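Long-range contacts in sulfatase (Bacteroides fragilis CAG:558, PDB 6USS), which probably hydrolyses sulfate esters as a calcium-dependent arylsulfatase of a gut bacterium, and is seen here as a catalytic-site mutant with calcium bound: residues S342-S346 against D468-K472; S50-W54 against V77-Q81; S422-N426 against D489-L494; K459-F463 against I482-S487; G498-P502 against W513-I517. The protein carries 1 engineered substitution. One frame throughout, in Å; residues are numbered along the deposited sequence.

Contact 1: residues S342-S346 against D468-K472; sequences SPLNS and DIGEK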
# COMPACT_ATOMS: atom_id res chain seq x y z
N SER A 342 37.04 13.76 -7.81
CA SER A 342 38.21 13.59 -8.65
C SER A 342 38.52 12.11 -8.84
O SER A 342 38.41 11.34 -7.88
CB SER A 342 39.42 14.29 -8.02
OG SER A 342 40.60 13.64 -8.43
N PRO A 343 38.95 11.68 -10.04
CA PRO A 343 39.35 12.49 -11.19
C PRO A 343 38.19 13.06 -12.00
O PRO A 343 38.43 13.62 -13.06
CB PRO A 343 40.11 11.49 -12.06
CG PRO A 343 39.34 10.24 -11.84
CD PRO A 343 39.04 10.25 -10.35
N LEU A 344 36.95 12.89 -11.56
CA LEU A 344 35.85 13.44 -12.34
C LEU A 344 35.70 14.94 -12.07
O LEU A 344 36.04 15.42 -10.98
CB LEU A 344 34.54 12.72 -12.03
CG LEU A 344 34.59 11.21 -12.16
CD1 LEU A 344 33.20 10.64 -11.98
CD2 LEU A 344 35.17 10.83 -13.52
N ASN A 345 35.18 15.67 -13.06
CA ASN A 345 35.00 17.11 -12.94
C ASN A 345 33.72 17.45 -12.16
O ASN A 345 32.63 16.99 -12.50
CB ASN A 345 34.95 17.74 -14.34
CG ASN A 345 35.31 19.23 -14.33
OD1 ASN A 345 35.04 19.95 -13.37
ND2 ASN A 345 35.92 19.70 -15.42
N SER A 346 33.87 18.27 -11.12
CA SER A 346 32.74 18.88 -10.42
C SER A 346 31.92 17.76 -9.75
O SER A 346 32.46 16.76 -9.27
CB SER A 346 31.98 19.78 -11.39
OG SER A 346 30.84 20.37 -10.80
N ASP A 468 39.63 11.88 -21.85
CA ASP A 468 39.65 13.08 -21.03
C ASP A 468 38.63 12.92 -19.90
O ASP A 468 37.59 13.58 -19.86
CB ASP A 468 39.38 14.32 -21.87
CG ASP A 468 39.38 15.59 -21.07
OD1 ASP A 468 39.95 15.61 -19.96
OD2 ASP A 468 38.79 16.57 -21.57
N ILE A 469 38.94 12.04 -18.94
CA ILE A 469 37.94 11.70 -17.94
C ILE A 469 37.60 12.90 -17.08
O ILE A 469 36.46 13.02 -16.60
CB ILE A 469 38.41 10.49 -17.10
CG1 ILE A 469 37.24 9.79 -16.45
CG2 ILE A 469 39.44 10.92 -16.04
CD1 ILE A 469 37.68 8.74 -15.44
N GLY A 470 38.54 13.83 -16.91
CA GLY A 470 38.33 15.03 -16.13
C GLY A 470 37.63 16.15 -16.85
O GLY A 470 37.40 17.21 -16.27
N GLU A 471 37.28 15.93 -18.12
CA GLU A 471 36.64 16.95 -18.97
C GLU A 471 37.39 18.28 -18.89
O GLU A 471 36.81 19.34 -18.63
CB GLU A 471 35.16 17.08 -18.61
CG GLU A 471 34.40 15.82 -19.01
CD GLU A 471 33.00 15.75 -18.42
OE1 GLU A 471 32.01 15.66 -19.20
OE2 GLU A 471 32.88 15.77 -17.18
N LYS A 472 38.71 18.22 -19.12
CA LYS A 472 39.58 19.38 -19.09
C LYS A 472 39.77 20.03 -20.45
O LYS A 472 40.20 21.19 -20.50
CB LYS A 472 40.98 19.00 -18.56
CG LYS A 472 41.05 18.54 -17.11
CD LYS A 472 42.46 18.03 -16.82
CE LYS A 472 42.47 16.88 -15.83
NZ LYS A 472 43.06 17.29 -14.52
O HOH W 1 34.79 14.83 -15.68
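The flat carboxamide of N345 directs its nitrogen at the type I beta turn D468-E471, between two carbonyl groups, and the pyrrolidine ring of P343, which follows a cis peptide bond, lays its CB 4.1 Å from the branch methyl CG2 of I469. ND2 of N345 donates to G470 O at 3.0 Å and to E471 O at 3.4 Å. Both bonds are weak, 131° and 136° at the hydrogen, so the amide spans the two carbonyls without pointing straight at either. The carbonyl oxygen of P343 receives a CA-H...O contact from G470 CA. L344 sets out away from the turn, but its end comes nearer, CD2 lying 3.7 Å from I469 CG1. One water joins three groups, accepting from N345 N (2.8 Å) and donating to I469 O and E471 OE2. The turn is closed by E471 N to D468 O and continued by K472 N, which meets the syn lone pair of D468 OD1. E471 also pairs with K450 and accepts from E353 N. Two loops thus meet here, the one before helix 353-356 and the one between strand 460-464 and helix 480-496, with R357 of strand 357-363 touching L344 and I469.

Contact 2: residues S50-W54 against V77-Q81; sequences SLPFW and VMFTQ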
# COMPACT_ATOMS: atom_id res chain seq x y z
N SER A 50 36.00 2.95 -0.82
CA SER A 50 37.32 2.35 -0.95
C SER A 50 37.45 1.47 -2.19
O SER A 50 38.57 1.12 -2.55
CB SER A 50 37.71 1.55 0.31
OG SER A 50 36.77 0.53 0.63
N LEU A 51 36.34 1.13 -2.86
CA LEU A 51 36.42 0.29 -4.07
C LEU A 51 36.77 1.16 -5.28
O LEU A 51 36.00 2.06 -5.62
CB LEU A 51 35.10 -0.44 -4.32
CG LEU A 51 34.97 -1.31 -5.59
CD1 LEU A 51 35.96 -2.49 -5.58
CD2 LEU A 51 33.54 -1.81 -5.79
N PRO A 52 37.91 0.92 -5.96
CA PRO A 52 38.32 1.79 -7.08
C PRO A 52 37.55 1.47 -8.35
O PRO A 52 37.71 0.39 -8.94
CB PRO A 52 39.82 1.48 -7.23
CG PRO A 52 40.21 0.69 -5.98
CD PRO A 52 38.96 -0.07 -5.63
N PHE A 53 36.71 2.43 -8.80
CA PHE A 53 35.98 2.33 -10.06
C PHE A 53 36.77 2.83 -11.27
O PHE A 53 36.41 2.51 -12.41
CB PHE A 53 34.66 3.10 -9.97
CG PHE A 53 33.55 2.31 -9.38
CD1 PHE A 53 32.60 1.71 -10.20
CD2 PHE A 53 33.46 2.13 -8.01
CE1 PHE A 53 31.59 0.95 -9.66
CE2 PHE A 53 32.45 1.37 -7.46
CZ PHE A 53 31.50 0.77 -8.28
N TRP A 54 37.80 3.65 -11.05
CA TRP A 54 38.74 4.08 -12.06
C TRP A 54 39.74 2.96 -12.35
O TRP A 54 39.77 1.94 -11.65
CB TRP A 54 39.47 5.34 -11.58
CG TRP A 54 40.12 6.12 -12.63
CD1 TRP A 54 39.86 6.07 -13.97
CD2 TRP A 54 41.13 7.11 -12.46
NE1 TRP A 54 40.66 6.95 -14.64
CE2 TRP A 54 41.45 7.61 -13.74
CE3 TRP A 54 41.81 7.62 -11.35
CZ2 TRP A 54 42.42 8.58 -13.94
CZ3 TRP A 54 42.76 8.61 -11.55
CH2 TRP A 54 43.06 9.08 -12.83
N VAL A 77 29.71 -7.99 -10.50
CA VAL A 77 30.26 -7.16 -11.56
C VAL A 77 30.15 -5.71 -11.12
O VAL A 77 29.15 -5.32 -10.49
CB VAL A 77 29.54 -7.38 -12.92
CG1 VAL A 77 28.06 -7.02 -12.82
CG2 VAL A 77 30.23 -6.60 -14.07
N MET A 78 31.18 -4.92 -11.44
CA MET A 78 31.16 -3.47 -11.26
C MET A 78 30.88 -2.82 -12.61
O MET A 78 31.42 -3.24 -13.63
CB MET A 78 32.50 -2.96 -10.73
CG MET A 78 32.97 -3.58 -9.43
SD MET A 78 34.69 -3.15 -9.10
CE MET A 78 34.63 -1.35 -9.28
N PHE A 79 30.06 -1.78 -12.60
CA PHE A 79 29.85 -0.98 -13.80
C PHE A 79 30.62 0.32 -13.64
O PHE A 79 30.27 1.16 -12.82
CB PHE A 79 28.36 -0.73 -14.05
CG PHE A 79 27.63 -1.92 -14.59
CD1 PHE A 79 27.07 -2.87 -13.73
CD2 PHE A 79 27.52 -2.11 -15.96
CE1 PHE A 79 26.40 -3.97 -14.23
CE2 PHE A 79 26.85 -3.22 -16.47
CZ PHE A 79 26.29 -4.14 -15.60
N THR A 80 31.70 0.46 -14.40
CA THR A 80 32.58 1.61 -14.26
C THR A 80 32.11 2.82 -15.07
O THR A 80 32.71 3.89 -14.98
CB THR A 80 34.02 1.24 -14.66
OG1 THR A 80 34.03 0.77 -16.01
CG2 THR A 80 34.55 0.15 -13.76
N GLN A 81 31.03 2.68 -15.85
CA GLN A 81 30.49 3.79 -16.63
C GLN A 81 28.96 3.82 -16.55
O GLN A 81 28.25 3.82 -17.55
CB GLN A 81 30.99 3.71 -18.08
CG GLN A 81 31.33 5.06 -18.68
CD GLN A 81 32.02 4.99 -20.05
OE1 GLN A 81 32.63 5.97 -20.50
NE2 GLN A 81 31.94 3.84 -20.71
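M78 reaches the F53 ring through a bent chain: CG lies beside the backbone N (chi1 -56°), the chain runs on extended through CG to SD, and a turn at chi3 (52°) folds CE onto the phenyl face. L51, whose CG is anti to its backbone N, comes tip to tip with the same thioether, CD2 standing 3.7 Å from M78 CE and 3.8 Å from M78 SD. M78 CE sits 3.6 Å from the centroid of the F53 ring, only 3° off its normal, a CH-pi contact over the centre of the face. The sulfur is above the same face but farther off, 5.2 Å from the centroid, which makes this a Met-aromatic pair led by the methyl. P52 O also faces this methyl, 3.6 Å from M78 CE. At the ring edge, near the plane, F79 O lies 3.4 Å from F53 CE1. Farther along, T80 CG2 packs 3.3 Å from F53 O. I361 and A73 touch L51, and W46 meets the F53 ring. No hydrogen bond crosses between the segments, so this buried join rests on apolar burial and van der Waals contact; the methyl next to sulfur is probably slightly polarised, which would suit its place over the ring face.

Contact 3: residues S422-N426 against D489-L494; sequences SLYWN and DLGNYL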
# COMPACT_ATOMS: atom_id res chain seq x y z
N SER A 422 22.73 6.57 -28.02
CA SER A 422 22.84 7.90 -27.44
C SER A 422 22.27 7.92 -26.02
O SER A 422 21.20 7.35 -25.76
CB SER A 422 22.09 8.92 -28.31
OG SER A 422 22.83 9.36 -29.44
N LEU A 423 22.97 8.58 -25.10
CA LEU A 423 22.42 8.89 -23.78
C LEU A 423 22.06 10.37 -23.70
O LEU A 423 22.77 11.21 -24.26
CB LEU A 423 23.42 8.53 -22.67
CG LEU A 423 23.91 7.10 -22.57
CD1 LEU A 423 24.75 6.98 -21.31
CD2 LEU A 423 22.75 6.10 -22.56
N TYR A 424 20.98 10.70 -22.99
CA TYR A 424 20.52 12.09 -22.95
C TYR A 424 20.24 12.60 -21.54
O TYR A 424 19.64 11.90 -20.71
CB TYR A 424 19.26 12.25 -23.77
CG TYR A 424 19.36 11.76 -25.18
CD1 TYR A 424 18.88 10.50 -25.52
CD2 TYR A 424 19.86 12.57 -26.19
CE1 TYR A 424 18.94 10.05 -26.81
CE2 TYR A 424 19.92 12.13 -27.49
CZ TYR A 424 19.45 10.87 -27.80
OH TYR A 424 19.50 10.41 -29.10
N TRP A 425 20.64 13.84 -21.28
CA TRP A 425 20.23 14.58 -20.10
C TRP A 425 19.62 15.92 -20.50
O TRP A 425 20.04 16.54 -21.48
CB TRP A 425 21.39 14.85 -19.15
CG TRP A 425 22.14 13.67 -18.65
CD1 TRP A 425 22.11 13.15 -17.39
CD2 TRP A 425 23.09 12.89 -19.38
NE1 TRP A 425 22.97 12.10 -17.29
CE2 TRP A 425 23.59 11.91 -18.50
CE3 TRP A 425 23.58 12.92 -20.70
CZ2 TRP A 425 24.54 10.96 -18.89
CZ3 TRP A 425 24.52 11.98 -21.09
CH2 TRP A 425 24.99 11.01 -20.19
N ASN A 426 18.64 16.37 -19.72
CA ASN A 426 18.07 17.70 -19.90
C ASN A 426 17.85 18.33 -18.54
O ASN A 426 17.12 17.77 -17.71
CB ASN A 426 16.75 17.67 -20.67
CG ASN A 426 16.35 19.05 -21.13
OD1 ASN A 426 17.21 19.89 -21.36
ND2 ASN A 426 15.06 19.30 -21.22
N ASP A 489 21.38 15.40 -33.09
CA ASP A 489 20.98 14.23 -32.32
C ASP A 489 20.20 14.66 -31.08
O ASP A 489 19.06 14.22 -30.86
CB ASP A 489 22.24 13.42 -31.96
CG ASP A 489 21.93 12.05 -31.34
OD1 ASP A 489 20.78 11.82 -30.93
OD2 ASP A 489 22.84 11.20 -31.24
N LEU A 490 20.79 15.57 -30.29
CA LEU A 490 20.15 16.05 -29.06
C LEU A 490 18.84 16.77 -29.37
O LEU A 490 17.79 16.43 -28.81
CB LEU A 490 21.13 16.98 -28.33
CG LEU A 490 20.96 17.43 -26.87
CD1 LEU A 490 20.43 16.30 -25.99
CD2 LEU A 490 22.27 17.99 -26.30
N GLY A 491 18.88 17.75 -30.27
CA GLY A 491 17.69 18.53 -30.55
C GLY A 491 16.52 17.68 -30.98
O GLY A 491 15.39 17.85 -30.49
N ASN A 492 16.77 16.73 -31.89
CA ASN A 492 15.69 15.86 -32.36
C ASN A 492 15.08 15.09 -31.20
O ASN A 492 13.85 15.03 -31.07
CB ASN A 492 16.21 14.90 -33.42
CG ASN A 492 16.39 15.57 -34.75
OD1 ASN A 492 15.76 16.59 -35.05
ND2 ASN A 492 17.28 15.01 -35.56
N TYR A 493 15.92 14.51 -30.35
CA TYR A 493 15.44 13.70 -29.23
C TYR A 493 14.63 14.54 -28.24
O TYR A 493 13.55 14.13 -27.81
CB TYR A 493 16.61 13.02 -28.53
CG TYR A 493 16.13 12.13 -27.41
CD1 TYR A 493 15.74 10.83 -27.66
CD2 TYR A 493 16.02 12.62 -26.12
CE1 TYR A 493 15.27 10.01 -26.65
CE2 TYR A 493 15.54 11.81 -25.09
CZ TYR A 493 15.17 10.51 -25.37
OH TYR A 493 14.71 9.70 -24.35
N LEU A 494 15.16 15.71 -27.85
CA LEU A 494 14.43 16.55 -26.91
C LEU A 494 13.04 16.86 -27.45
O LEU A 494 12.04 16.69 -26.74
CB LEU A 494 15.20 17.84 -26.64
CG LEU A 494 16.60 17.67 -26.05
CD1 LEU A 494 17.27 19.04 -25.87
CD2 LEU A 494 16.58 16.89 -24.74
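Y424 and S422 of an edge strand face D489, L490 and Y493 of helix 480-496, in the four-stranded antiparallel sheet with a covering helix that forms the smaller C-terminal subdomain of sulfatases. The short strand and helix axes pass 9.8 Å apart with a crossing angle of -67°; S422, Y424 and N426, every second residue of the strand, point to the helix. Two hydrogen bonds split one carboxylate: S422 OG donates to D489 OD2 and Y424 OH to D489 OD1, each 2.6 Å long. Both hydroxyls come in on the syn side, some 20° out of the carboxylate plane, so the two bonds fix its rotation; K446 of the next strand touches D489 as well. The aromatic part is an offset stack of Y424 and Y493, centroids 3.8 Å apart and planes nearly parallel. Y493 carries CG anti to its backbone N (chi1 -177°), which sends the ring out from the helix and over the face of Y424, its CB also making a CH-pi contact. Apolar contacts complete the interface: L494 CD2 lies 4.1 Å from N426 CB, while the amide end of N426 turns to Q500 O and Y455. L490 slides past the tyrosine in the opposite direction, its CD1 reaching the edge of the Y424 ring, 3.8 Å from CD2.

Contact 4: residues K459-F463 against I482-S487; sequences KKELF and IVKHLS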
# COMPACT_ATOMS: atom_id res chain seq x y z
N LYS A 459 26.70 28.25 -25.36
CA LYS A 459 28.03 27.65 -25.36
C LYS A 459 27.91 26.14 -25.54
O LYS A 459 27.01 25.51 -24.98
CB LYS A 459 28.74 28.00 -24.05
CG LYS A 459 30.08 27.32 -23.81
CD LYS A 459 31.22 28.08 -24.50
CE LYS A 459 32.57 27.35 -24.33
NZ LYS A 459 33.49 27.63 -25.48
N LYS A 460 28.82 25.56 -26.32
CA LYS A 460 28.88 24.11 -26.49
C LYS A 460 30.26 23.60 -26.09
O LYS A 460 31.27 24.25 -26.35
CB LYS A 460 28.55 23.71 -27.94
CG LYS A 460 27.11 24.04 -28.37
CD LYS A 460 26.81 23.52 -29.79
CE LYS A 460 25.36 23.75 -30.19
NZ LYS A 460 25.20 24.02 -31.65
N GLU A 461 30.29 22.44 -25.42
CA GLU A 461 31.52 21.77 -25.02
C GLU A 461 31.49 20.33 -25.51
O GLU A 461 30.47 19.64 -25.37
CB GLU A 461 31.72 21.80 -23.50
CG GLU A 461 31.98 23.17 -22.94
CD GLU A 461 32.22 23.18 -21.44
OE1 GLU A 461 31.72 22.28 -20.74
OE2 GLU A 461 32.91 24.11 -20.96
N LEU A 462 32.58 19.89 -26.11
CA LEU A 462 32.68 18.54 -26.65
C LEU A 462 33.87 17.86 -25.99
O LEU A 462 34.99 18.39 -26.04
CB LEU A 462 32.84 18.57 -28.17
CG LEU A 462 33.02 17.21 -28.86
CD1 LEU A 462 31.74 16.44 -28.78
CD2 LEU A 462 33.43 17.37 -30.30
N PHE A 463 33.64 16.72 -25.36
CA PHE A 463 34.71 16.01 -24.68
C PHE A 463 34.79 14.58 -25.18
O PHE A 463 33.76 13.94 -25.43
CB PHE A 463 34.54 16.00 -23.15
CG PHE A 463 34.49 17.37 -22.52
CD1 PHE A 463 35.65 18.09 -22.29
CD2 PHE A 463 33.27 17.94 -22.15
CE1 PHE A 463 35.60 19.35 -21.70
CE2 PHE A 463 33.22 19.20 -21.57
CZ PHE A 463 34.38 19.90 -21.34
N ILE A 482 31.44 16.96 -35.59
CA ILE A 482 30.81 16.23 -34.50
C ILE A 482 29.78 17.09 -33.80
O ILE A 482 28.63 16.67 -33.58
CB ILE A 482 31.88 15.75 -33.50
CG1 ILE A 482 32.82 14.75 -34.19
CG2 ILE A 482 31.21 15.18 -32.28
CD1 ILE A 482 33.91 14.22 -33.30
N VAL A 483 30.17 18.32 -33.43
CA VAL A 483 29.30 19.22 -32.68
C VAL A 483 27.95 19.36 -33.37
O VAL A 483 26.89 19.28 -32.73
CB VAL A 483 30.00 20.59 -32.49
CG1 VAL A 483 29.05 21.58 -31.85
CG2 VAL A 483 31.26 20.44 -31.65
N LYS A 484 27.96 19.49 -34.69
CA LYS A 484 26.70 19.67 -35.40
C LYS A 484 25.86 18.40 -35.36
O LYS A 484 24.66 18.46 -35.07
CB LYS A 484 26.97 20.11 -36.85
CG LYS A 484 25.70 20.57 -37.57
CD LYS A 484 25.93 20.77 -39.05
CE LYS A 484 26.38 19.48 -39.70
NZ LYS A 484 26.23 19.51 -41.18
N HIS A 485 26.48 17.24 -35.64
CA HIS A 485 25.70 16.01 -35.66
C HIS A 485 25.12 15.70 -34.28
O HIS A 485 23.92 15.41 -34.14
CB HIS A 485 26.55 14.84 -36.16
CG HIS A 485 27.03 14.99 -37.58
ND1 HIS A 485 28.19 14.39 -38.05
CD2 HIS A 485 26.51 15.66 -38.64
CE1 HIS A 485 28.36 14.69 -39.33
NE2 HIS A 485 27.35 15.46 -39.71
N LEU A 486 25.95 15.81 -33.24
CA LEU A 486 25.45 15.59 -31.89
C LEU A 486 24.47 16.68 -31.47
O LEU A 486 23.53 16.42 -30.71
CB LEU A 486 26.61 15.48 -30.90
CG LEU A 486 27.46 14.25 -31.14
CD1 LEU A 486 28.47 14.15 -30.03
CD2 LEU A 486 26.59 12.99 -31.22
N SER A 487 24.67 17.92 -31.95
CA SER A 487 23.64 18.94 -31.75
C SER A 487 22.30 18.49 -32.31
O SER A 487 21.26 18.62 -31.65
CB SER A 487 24.06 20.28 -32.38
OG SER A 487 25.10 20.90 -31.65
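Edge strand 460-464 of the four-stranded antiparallel sheet packs here against the first half of helix 480-496, in the helix-on-sheet layer of the C-terminal subdomain. K460 and L462, two residues apart on the strand, both point to the helix, and the axes of strand 460-463 and helix 482-487 cross at 106° with a closest approach of 9.8 Å. L462 carries the apolar part: its CD2 lies 3.7 Å from I482 CG2 and 4.0 Å from V483 CG2, and its CD1 is 4.2 Å from L486 CD1. L462 crosses I482 and L486 at about a right angle; both its methyls rest on I482 CG2, and CD1 also reaches L486, one turn on. K460 runs extended as far as CE, crossing V483 obliquely with CD 3.6 Å from V483 CG1, and bends at its last torsion to bring NZ beside S487. The bond K460 NZ to S487 OG, 3.1 Å, is weak; the stronger partner of this ammonium is P514 O. The serine hydroxyl is committed as a donor to V483 O one turn back, at 2.6 Å, from above the carbonyl plane, and S487 N reaches the same oxygen from the opposite face. V483 O is therefore gripped by two donors of one residue, and the hydroxyl oxygen is left to face the lysine charge. W449 of the neighbouring strand 449-454 touches both L462 and I482, V444 and K446 of strand 441-446 touch L486, and the next turns of the helix run on across the sheet toward strand 422-427.

Contact 5: residues G498-P502 against W513-I517; sequences GGQRP and WPDEI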
# COMPACT_ATOMS: atom_id res chain seq x y z
N GLY A 498 9.14 15.37 -26.19
CA GLY A 498 8.47 16.49 -25.55
C GLY A 498 9.27 17.16 -24.45
O GLY A 498 8.69 17.70 -23.51
N GLY A 499 10.59 17.13 -24.55
CA GLY A 499 11.43 17.80 -23.57
C GLY A 499 11.22 19.30 -23.59
O GLY A 499 10.57 19.88 -24.47
N GLN A 500 11.80 19.96 -22.59
CA GLN A 500 11.53 21.37 -22.37
C GLN A 500 12.82 22.17 -22.32
O GLN A 500 13.93 21.63 -22.33
CB GLN A 500 10.74 21.57 -21.08
CG GLN A 500 9.39 20.91 -21.08
CD GLN A 500 8.67 21.14 -19.78
OE1 GLN A 500 9.20 20.82 -18.70
NE2 GLN A 500 7.48 21.74 -19.85
N ARG A 501 12.66 23.48 -22.26
CA ARG A 501 13.78 24.38 -22.41
C ARG A 501 13.44 25.66 -21.66
O ARG A 501 12.25 25.97 -21.49
CB ARG A 501 14.06 24.66 -23.90
CG ARG A 501 12.95 25.48 -24.55
CD ARG A 501 12.61 25.09 -25.99
NE ARG A 501 13.40 25.82 -26.96
CZ ARG A 501 12.99 26.14 -28.19
NH1 ARG A 501 11.78 25.80 -28.61
NH2 ARG A 501 13.81 26.80 -28.99
N PRO A 502 14.44 26.39 -21.20
CA PRO A 502 14.18 27.71 -20.62
C PRO A 502 13.87 28.72 -21.71
O PRO A 502 14.07 28.46 -22.90
CB PRO A 502 15.50 28.07 -19.91
CG PRO A 502 16.37 26.84 -20.03
CD PRO A 502 15.86 26.04 -21.17
N TRP A 513 17.24 25.62 -29.16
CA TRP A 513 17.66 24.23 -29.07
C TRP A 513 19.13 24.16 -29.48
O TRP A 513 19.60 25.06 -30.19
CB TRP A 513 16.81 23.35 -29.98
CG TRP A 513 15.39 23.15 -29.58
CD1 TRP A 513 14.29 23.40 -30.34
CD2 TRP A 513 14.91 22.60 -28.34
NE1 TRP A 513 13.16 23.07 -29.64
CE2 TRP A 513 13.50 22.58 -28.41
CE3 TRP A 513 15.54 22.15 -27.17
CZ2 TRP A 513 12.70 22.12 -27.36
CZ3 TRP A 513 14.74 21.70 -26.12
CH2 TRP A 513 13.34 21.70 -26.22
N PRO A 514 19.87 23.10 -29.11
CA PRO A 514 21.29 23.02 -29.54
C PRO A 514 21.48 23.10 -31.04
O PRO A 514 22.48 23.66 -31.51
CB PRO A 514 21.75 21.65 -29.00
CG PRO A 514 20.69 21.17 -28.11
CD PRO A 514 19.42 21.85 -28.47
N ASP A 515 20.55 22.55 -31.82
CA ASP A 515 20.66 22.53 -33.27
C ASP A 515 20.03 23.76 -33.93
O ASP A 515 19.80 23.76 -35.14
CB ASP A 515 20.04 21.24 -33.84
CG ASP A 515 18.58 21.08 -33.50
OD1 ASP A 515 18.13 21.69 -32.50
OD2 ASP A 515 17.86 20.36 -34.22
N GLU A 516 19.75 24.82 -33.16
CA GLU A 516 19.38 26.12 -33.72
C GLU A 516 20.46 27.16 -33.45
O GLU A 516 20.17 28.36 -33.44
CB GLU A 516 18.03 26.59 -33.16
CG GLU A 516 16.83 25.67 -33.42
CD GLU A 516 15.59 26.02 -32.55
OE1 GLU A 516 15.75 26.43 -31.37
OE2 GLU A 516 14.45 25.86 -33.03
N ILE A 517 21.71 26.74 -33.26
CA ILE A 517 22.81 27.65 -32.93
C ILE A 517 24.00 27.32 -33.81
O ILE A 517 24.52 26.20 -33.75
CB ILE A 517 23.20 27.55 -31.43
CG1 ILE A 517 22.32 28.45 -30.58
CG2 ILE A 517 24.68 27.93 -31.21
CD1 ILE A 517 22.76 29.91 -30.59
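R501 lies flat on the indole of W513, with guanidinium and ring planes 19° apart and their centres 3.6 Å from each other. The CZ carbon stands over the five-membered ring in a cation-pi contact, and the aliphatic part covers the six-membered ring, CD being 3.5 Å from its centroid. Bends at chi2 and chi3 carry the chain across the indole in this way, with the guanidinium turned flat. NH1 of R501 approaches W513 NE1 to 3.2 Å, but both are donors, so this is part of the stack and no hydrogen bond. E516 crosses the arginine at about a right angle: its OE1 forms a salt bridge with R501 NH2 at 3.1 Å, with guanidinium and carboxylate planes 46° apart. The same OE1 accepts from W513 N at 2.8 Å, on its anti side but tilted well out of the carboxylate plane, tying the carboxylate to the residue that carries the indole. NH2 of R501 also donates to C511 O. At the indole edge, G499 O lies 3.7 Å from W513 CH2. R495 of helix 480-496 makes a further cation-pi contact with W513. The arrangement is an arginine-tryptophan cation-pi stack closed by a salt bridge, set just after the Schellman motif in which G498 ends that helix.

In the fold
Contacts 3 and 4 lie 12 Å apart between centres and use successive parts of helix 480-496 against the two outermost strands of one antiparallel sheet. Contact 5 adds the C-terminal tail: its centre is 9 Å from that of contact 3, where N426 ND2 meets Q500 O at 2.8 Å and L494 CD1 touches W513, and 14 Å from that of contact 4, joined through K460 NZ and P514 O at 2.8 Å. Contact 1 meets contact 4 at F463 and contact 2 at W54, which touches both P343 and I469; it thereby connects the loops of the larger sheet with the C-terminal subdomain. All five lie away from the calcium site of D42, D43, D322, N323 and the engineered C88.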